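PDB 3N54: spore germination protein B3 from Bacillus subtilis subsp. subtilis, which takes part in the spore's germination response to the mixture of L-asparagine, glucose, fructose and potassium ions, as a lipoprotein component of a germinant receptor. Local coordinates for residues I225-K230 with N278-K283; I249-K254 with Y336-K341. All coordinates share one frame; numbering follows the deposited sequence.

Contact 1 (I225-K230 with N278-K283); sequences ITFEIK and NIFEKK
Ile279 meets the strand with the branch methyl of its side chain: its CG2 lies 4.3 Å from Ile225 CD1, a loose apolar touch that suits a residue near the margin of the helix-sheet interface. One residue on, Phe280 carries most of the contact. Its ring takes Phe227 CB over one face, with CB 3.5 Å from the ring centroid and only 6° off the normal, a CH-pi contact in which the methylene sits above the middle of the ring. Phe227 CG stands anti to its backbone N (chi1 180°), which sets it off to the side and leaves CB over the Phe280 face; the two rings meet obliquely, planes 39° apart and centroids 5.3 Å apart. At the far end of the Phe280 ring, CZ reaches Ile225 CD1 at 3.8 Å, while Ile225 O lies in the ring plane at its edge. A flat, wide phenyl serves here because it can cover a methylene and a branched aliphatic chain together. Beyond it Lys283 pairs with Asp287 farther along the helix. The axes of 225-229 and 278-283 approach to 9.9 Å, a steeply crossed helix-on-sheet packing in which helix 271-299 lies against a mixed sheet of the C-terminal domain.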
loop_
_atom_site.group_PDB
_atom_site.type_symbol
_atom_site.label_atom_id
_atom_site.label_comp_id
_atom_site.label_asym_id
_atom_site.label_seq_id
_atom_site.Cartn_x
_atom_site.Cartn_y
_atom_site.Cartn_z
ATOM N N ILE A 225 -10.832 -28.714 -1.235
ATOM C CA ILE A 225 -10.035 -28.761 -2.454
ATOM C C ILE A 225 -9.244 -27.462 -2.542
ATOM O O ILE A 225 -9.752 -26.397 -2.188
ATOM C CB ILE A 225 -10.889 -28.986 -3.726
ATOM C CG1 ILE A 225 -12.004 -27.943 -3.849
ATOM C CG2 ILE A 225 -11.485 -30.392 -3.719
ATOM C CD1 ILE A 225 -12.809 -28.064 -5.128
ATOM N N THR A 226 -7.994 -27.562 -2.980
ATOM C CA THR A 226 -7.126 -26.393 -3.096
ATOM C C THR A 226 -6.490 -26.342 -4.475
ATOM O O THR A 226 -6.103 -27.372 -5.031
ATOM C CB THR A 226 -6.027 -26.393 -2.017
ATOM O OG1 THR A 226 -6.631 -26.317 -0.722
ATOM C CG2 THR A 226 -5.111 -25.209 -2.184
ATOM N N PHE A 227 -6.406 -25.131 -5.020
ATOM C CA PHE A 227 -5.822 -24.879 -6.325
ATOM C C PHE A 227 -4.634 -23.931 -6.157
ATOM O O PHE A 227 -4.820 -22.756 -5.842
ATOM C CB PHE A 227 -6.876 -24.272 -7.251
ATOM C CG PHE A 227 -6.373 -23.963 -8.633
ATOM C CD1 PHE A 227 -6.342 -24.945 -9.609
ATOM C CD2 PHE A 227 -5.948 -22.682 -8.962
ATOM C CE1 PHE A 227 -5.885 -24.660 -10.890
ATOM C CE2 PHE A 227 -5.492 -22.392 -10.238
ATOM C CZ PHE A 227 -5.463 -23.383 -11.204
ATOM N N GLU A 228 -3.423 -24.452 -6.350
ATOM C CA GLU A 228 -2.198 -23.665 -6.212
ATOM C C GLU A 228 -1.763 -23.137 -7.576
ATOM O O GLU A 228 -1.588 -23.909 -8.517
ATOM C CB GLU A 228 -1.073 -24.506 -5.599
ATOM C CG GLU A 228 0.176 -23.691 -5.243
ATOM C CD GLU A 228 1.351 -24.540 -4.770
ATOM O OE1 GLU A 228 1.379 -25.760 -5.043
ATOM O OE2 GLU A 228 2.267 -23.972 -4.138
ATOM N N ILE A 229 -1.567 -21.824 -7.662
ATOM C CA ILE A 229 -1.206 -21.169 -8.914
ATOM C C ILE A 229 0.219 -21.506 -9.357
ATOM O O ILE A 229 1.151 -21.455 -8.555
ATOM C CB ILE A 229 -1.299 -19.629 -8.787
ATOM C CG1 ILE A 229 -2.726 -19.187 -8.449
ATOM C CG2 ILE A 229 -0.844 -18.956 -10.073
ATOM C CD1 ILE A 229 -2.831 -17.711 -8.123
ATOM N N LYS A 230 0.376 -21.858 -10.631
ATOM C CA LYS A 230 1.697 -22.061 -11.226
ATOM C C LYS A 230 2.021 -20.910 -12.180
ATOM O O LYS A 230 3.104 -20.328 -12.113
ATOM C CB LYS A 230 1.779 -23.410 -11.942
ATOM C CG LYS A 230 2.179 -24.572 -11.035
ATOM C CD LYS A 230 3.672 -24.537 -10.709
ATOM C CE LYS A 230 4.138 -25.816 -10.021
ATOM N NZ LYS A 230 5.631 -25.925 -10.010
ATOM N N ASN A 278 -14.394 -25.414 -12.724
ATOM C CA ASN A 278 -15.559 -24.542 -12.696
ATOM C C ASN A 278 -15.808 -23.985 -11.293
ATOM O O ASN A 278 -16.162 -22.817 -11.144
ATOM C CB ASN A 278 -16.807 -25.283 -13.192
ATOM C CG ASN A 278 -17.928 -24.338 -13.586
ATOM O OD1 ASN A 278 -17.749 -23.471 -14.445
ATOM N ND2 ASN A 278 -19.090 -24.502 -12.970
ATOM N N ILE A 279 -15.613 -24.824 -10.275
ATOM C CA ILE A 279 -15.799 -24.412 -8.883
ATOM C C ILE A 279 -14.801 -23.316 -8.506
ATOM O O ILE A 279 -15.183 -22.304 -7.922
ATOM C CB ILE A 279 -15.659 -25.598 -7.904
ATOM C CG1 ILE A 279 -16.786 -26.608 -8.125
ATOM C CG2 ILE A 279 -15.697 -25.114 -6.465
ATOM C CD1 ILE A 279 -16.705 -27.820 -7.225
ATOM N N PHE A 280 -13.530 -23.519 -8.846
ATOM C CA PHE A 280 -12.492 -22.528 -8.563
ATOM C C PHE A 280 -12.737 -21.236 -9.340
ATOM O O PHE A 280 -12.585 -20.144 -8.799
ATOM C CB PHE A 280 -11.101 -23.061 -8.924
ATOM C CG PHE A 280 -10.649 -24.233 -8.095
ATOM C CD1 PHE A 280 -10.564 -24.135 -6.714
ATOM C CD2 PHE A 280 -10.254 -25.417 -8.703
ATOM C CE1 PHE A 280 -10.130 -25.209 -5.951
ATOM C CE2 PHE A 280 -9.814 -26.494 -7.947
ATOM C CZ PHE A 280 -9.754 -26.390 -6.567
ATOM N N GLU A 281 -13.105 -21.374 -10.612
ATOM C CA GLU A 281 -13.387 -20.229 -11.482
ATOM C C GLU A 281 -14.508 -19.364 -10.933
ATOM O O GLU A 281 -14.366 -18.144 -10.838
ATOM C CB GLU A 281 -13.766 -20.702 -12.888
ATOM C CG GLU A 281 -12.599 -21.204 -13.726
ATOM C CD GLU A 281 -13.038 -22.108 -14.874
ATOM O OE1 GLU A 281 -14.240 -22.122 -15.217
ATOM O OE2 GLU A 281 -12.173 -22.810 -15.432
ATOM N N LYS A 282 -15.620 -20.001 -10.578
ATOM C CA LYS A 282 -16.781 -19.291 -10.041
ATOM C C LYS A 282 -16.458 -18.576 -8.732
ATOM O O LYS A 282 -16.955 -17.478 -8.488
ATOM C CB LYS A 282 -17.967 -20.240 -9.841
ATOM C CG LYS A 282 -18.699 -20.618 -11.127
ATOM C CD LYS A 282 -19.905 -21.515 -10.834
ATOM C CE LYS A 282 -20.849 -21.593 -12.021
ATOM N NZ LYS A 282 -22.084 -22.366 -11.713
ATOM N N LYS A 283 -15.629 -19.195 -7.895
ATOM C CA LYS A 283 -15.234 -18.583 -6.628
ATOM C C LYS A 283 -14.441 -17.297 -6.866
ATOM O O LYS A 283 -14.728 -16.270 -6.260
ATOM C CB LYS A 283 -14.429 -19.557 -5.758
ATOM C CG LYS A 283 -13.881 -18.910 -4.489
ATOM C CD LYS A 283 -13.400 -19.929 -3.480
ATOM C CE LYS A 283 -12.664 -19.248 -2.326
ATOM N NZ LYS A 283 -13.423 -18.110 -1.727
#

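Contact 2 (I249-K254 with Y336-K341); sequences ISVKTK and YDISFK
Asp337 N donates to Ile249 O at 2.8 Å, opening five backbone hydrogen bonds between parallel strands. Val251 grips both ways: its N gives to Asp337 O, nearly straight (170° at the hydrogen), and its O accepts from Ser339 N. Thr253 repeats this through Ser339 O and Lys341 N, the last bond more bent (132°). Alternate residues of 249-254 bond to this neighbour, while Ser250, Lys252 and Lys254 turn their backbone groups to strand 223-240. Ile249, Val251 and Thr253 share a face with Tyr336, Ile338 and Phe340. There Ile249 CB rests 4.2 Å from Tyr336 CD1, and Val251 CB lies equally far from Ile338 CG2; beta-branched residues suit extended strands. Thr253 CB stands 4.2 Å above the Phe340 ring plane, toward the rim, while its buried OG1 is satisfied by Ser232 OG and Trp206 NE1. The other face bears Ser250, Asp337, Ser339 and lysines. In Lys341 a bend at chi3 (-76°) turns CE toward the extended Lys254 chain, and NZ comes 3.6 Å from Lys254 CE; Lys254 NZ and Lys341 NZ remain 4.7 Å apart, a repulsion that solvent probably softens. This is an in-register parallel pair edging a mixed, otherwise antiparallel sheet, with one face under helices.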
loop_
_atom_site.group_PDB
_atom_site.type_symbol
_atom_site.label_atom_id
_atom_site.label_comp_id
_atom_site.label_asym_id
_atom_site.label_seq_id
_atom_site.Cartn_x
_atom_site.Cartn_y
_atom_site.Cartn_z
ATOM N N ILE A 249 -12.627 -8.721 -18.946
ATOM C CA ILE A 249 -11.417 -9.257 -18.351
ATOM C C ILE A 249 -11.374 -10.765 -18.524
ATOM O O ILE A 249 -12.315 -11.471 -18.157
ATOM C CB ILE A 249 -11.333 -8.913 -16.857
ATOM C CG1 ILE A 249 -11.317 -7.391 -16.674
ATOM C CG2 ILE A 249 -10.103 -9.559 -16.229
ATOM C CD1 ILE A 249 -11.062 -6.936 -15.248
ATOM N N SER A 250 -10.274 -11.247 -19.088
ATOM C CA SER A 250 -10.057 -12.661 -19.308
ATOM C C SER A 250 -8.934 -13.113 -18.394
ATOM O O SER A 250 -7.886 -12.480 -18.351
ATOM C CB SER A 250 -9.687 -12.918 -20.768
ATOM O OG SER A 250 -9.542 -14.302 -21.024
ATOM N N VAL A 251 -9.158 -14.192 -17.652
ATOM C CA VAL A 251 -8.152 -14.735 -16.750
ATOM C C VAL A 251 -7.887 -16.188 -17.117
ATOM O O VAL A 251 -8.804 -17.010 -17.131
ATOM C CB VAL A 251 -8.595 -14.647 -15.265
ATOM C CG1 VAL A 251 -7.579 -15.318 -14.355
ATOM C CG2 VAL A 251 -8.801 -13.199 -14.850
ATOM N N LYS A 252 -6.634 -16.490 -17.439
ATOM C CA LYS A 252 -6.205 -17.847 -17.731
ATOM C C LYS A 252 -5.140 -18.224 -16.715
ATOM O O LYS A 252 -4.102 -17.570 -16.632
ATOM C CB LYS A 252 -5.666 -17.956 -19.158
ATOM C CG LYS A 252 -6.737 -17.822 -20.232
ATOM C CD LYS A 252 -6.177 -18.092 -21.627
ATOM C CE LYS A 252 -7.286 -18.169 -22.668
ATOM N NZ LYS A 252 -6.776 -18.567 -24.014
ATOM N N THR A 253 -5.407 -19.270 -15.939
ATOM C CA THR A 253 -4.512 -19.696 -14.874
ATOM C C THR A 253 -4.277 -21.201 -14.916
ATOM O O THR A 253 -5.217 -21.977 -15.073
ATOM C CB THR A 253 -5.096 -19.339 -13.489
ATOM O OG1 THR A 253 -5.562 -17.984 -13.493
ATOM C CG2 THR A 253 -4.056 -19.521 -12.389
ATOM N N LYS A 254 -3.016 -21.599 -14.780
ATOM C CA LYS A 254 -2.634 -23.000 -14.696
ATOM C C LYS A 254 -2.183 -23.256 -13.265
ATOM O O LYS A 254 -1.502 -22.416 -12.674
ATOM C CB LYS A 254 -1.511 -23.323 -15.683
ATOM C CG LYS A 254 -1.908 -23.195 -17.148
ATOM C CD LYS A 254 -0.760 -23.598 -18.068
ATOM C CE LYS A 254 -1.174 -23.613 -19.536
ATOM N NZ LYS A 254 -0.048 -24.007 -20.434
ATOM N N TYR A 336 -16.385 -11.002 -16.753
ATOM C CA TYR A 336 -15.222 -11.844 -16.528
ATOM C C TYR A 336 -15.302 -13.141 -17.315
ATOM O O TYR A 336 -16.380 -13.695 -17.504
ATOM C CB TYR A 336 -15.082 -12.153 -15.034
ATOM C CG TYR A 336 -15.068 -10.917 -14.165
ATOM C CD1 TYR A 336 -13.873 -10.289 -13.829
ATOM C CD2 TYR A 336 -16.251 -10.362 -13.693
ATOM C CE1 TYR A 336 -13.856 -9.145 -13.038
ATOM C CE2 TYR A 336 -16.244 -9.221 -12.903
ATOM C CZ TYR A 336 -15.043 -8.618 -12.578
ATOM O OH TYR A 336 -15.037 -7.487 -11.795
ATOM N N ASP A 337 -14.150 -13.606 -17.783
ATOM C CA ASP A 337 -14.036 -14.894 -18.439
ATOM C C ASP A 337 -12.853 -15.585 -17.780
ATOM O O ASP A 337 -11.699 -15.342 -18.130
ATOM C CB ASP A 337 -13.838 -14.728 -19.948
ATOM C CG ASP A 337 -13.814 -16.060 -20.692
ATOM O OD1 ASP A 337 -14.198 -16.074 -21.880
ATOM O OD2 ASP A 337 -13.420 -17.092 -20.103
ATOM N N ILE A 338 -13.149 -16.439 -16.809
ATOM C CA ILE A 338 -12.113 -17.082 -16.019
ATOM C C ILE A 338 -11.982 -18.544 -16.418
ATOM O O ILE A 338 -12.966 -19.277 -16.433
ATOM C CB ILE A 338 -12.421 -16.951 -14.516
ATOM C CG1 ILE A 338 -12.664 -15.479 -14.162
ATOM C CG2 ILE A 338 -11.290 -17.522 -13.694
ATOM C CD1 ILE A 338 -12.913 -15.224 -12.698
ATOM N N SER A 339 -10.760 -18.956 -16.741
ATOM C CA SER A 339 -10.484 -20.318 -17.169
ATOM C C SER A 339 -9.303 -20.892 -16.399
ATOM O O SER A 339 -8.177 -20.413 -16.518
ATOM C CB SER A 339 -10.202 -20.348 -18.673
ATOM O OG SER A 339 -9.949 -21.672 -19.117
ATOM N N PHE A 340 -9.576 -21.918 -15.603
ATOM C CA PHE A 340 -8.558 -22.576 -14.795
ATOM C C PHE A 340 -8.203 -23.902 -15.448
ATOM O O PHE A 340 -9.026 -24.497 -16.142
ATOM C CB PHE A 340 -9.073 -22.813 -13.370
ATOM C CG PHE A 340 -8.953 -21.616 -12.451
ATOM C CD1 PHE A 340 -9.161 -20.316 -12.909
ATOM C CD2 PHE A 340 -8.684 -21.805 -11.103
ATOM C CE1 PHE A 340 -9.060 -19.236 -12.045
ATOM C CE2 PHE A 340 -8.590 -20.728 -10.237
ATOM C CZ PHE A 340 -8.779 -19.444 -10.708
ATOM N N LYS A 341 -6.975 -24.362 -15.223
ATOM C CA LYS A 341 -6.507 -25.630 -15.773
ATOM C C LYS A 341 -5.626 -26.364 -14.771
ATOM O O LYS A 341 -4.559 -25.870 -14.404
ATOM C CB LYS A 341 -5.731 -25.391 -17.074
ATOM C CG LYS A 341 -6.605 -24.976 -18.265
ATOM C CD LYS A 341 -5.780 -24.435 -19.435
ATOM C CE LYS A 341 -5.278 -23.010 -19.166
ATOM N NZ LYS A 341 -4.473 -22.463 -20.297
#

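In the fold
Both contacts reach the same mixed sheet, contact 1 on the part of strand 223-240 before its corner at Lys230, and both lie under helices 271-299 and 198-208. Contact 1 is buried, small and apolar, joining sheet to helix through side chains; contact 2 is larger, joins neighbouring strands through backbone bonds, and has one polar face. They meet at Phe340, which packs on Phe227 and Phe280 and whose N bonds to Glu281 OE2, so a helix carboxylate accepts from a peptide N-H of the edge strand. Lys230 N also bonds to Lys254 O. Aromatic and beta-branched residues line the helix-covered side, while serines, an aspartate and lysines occupy the other face.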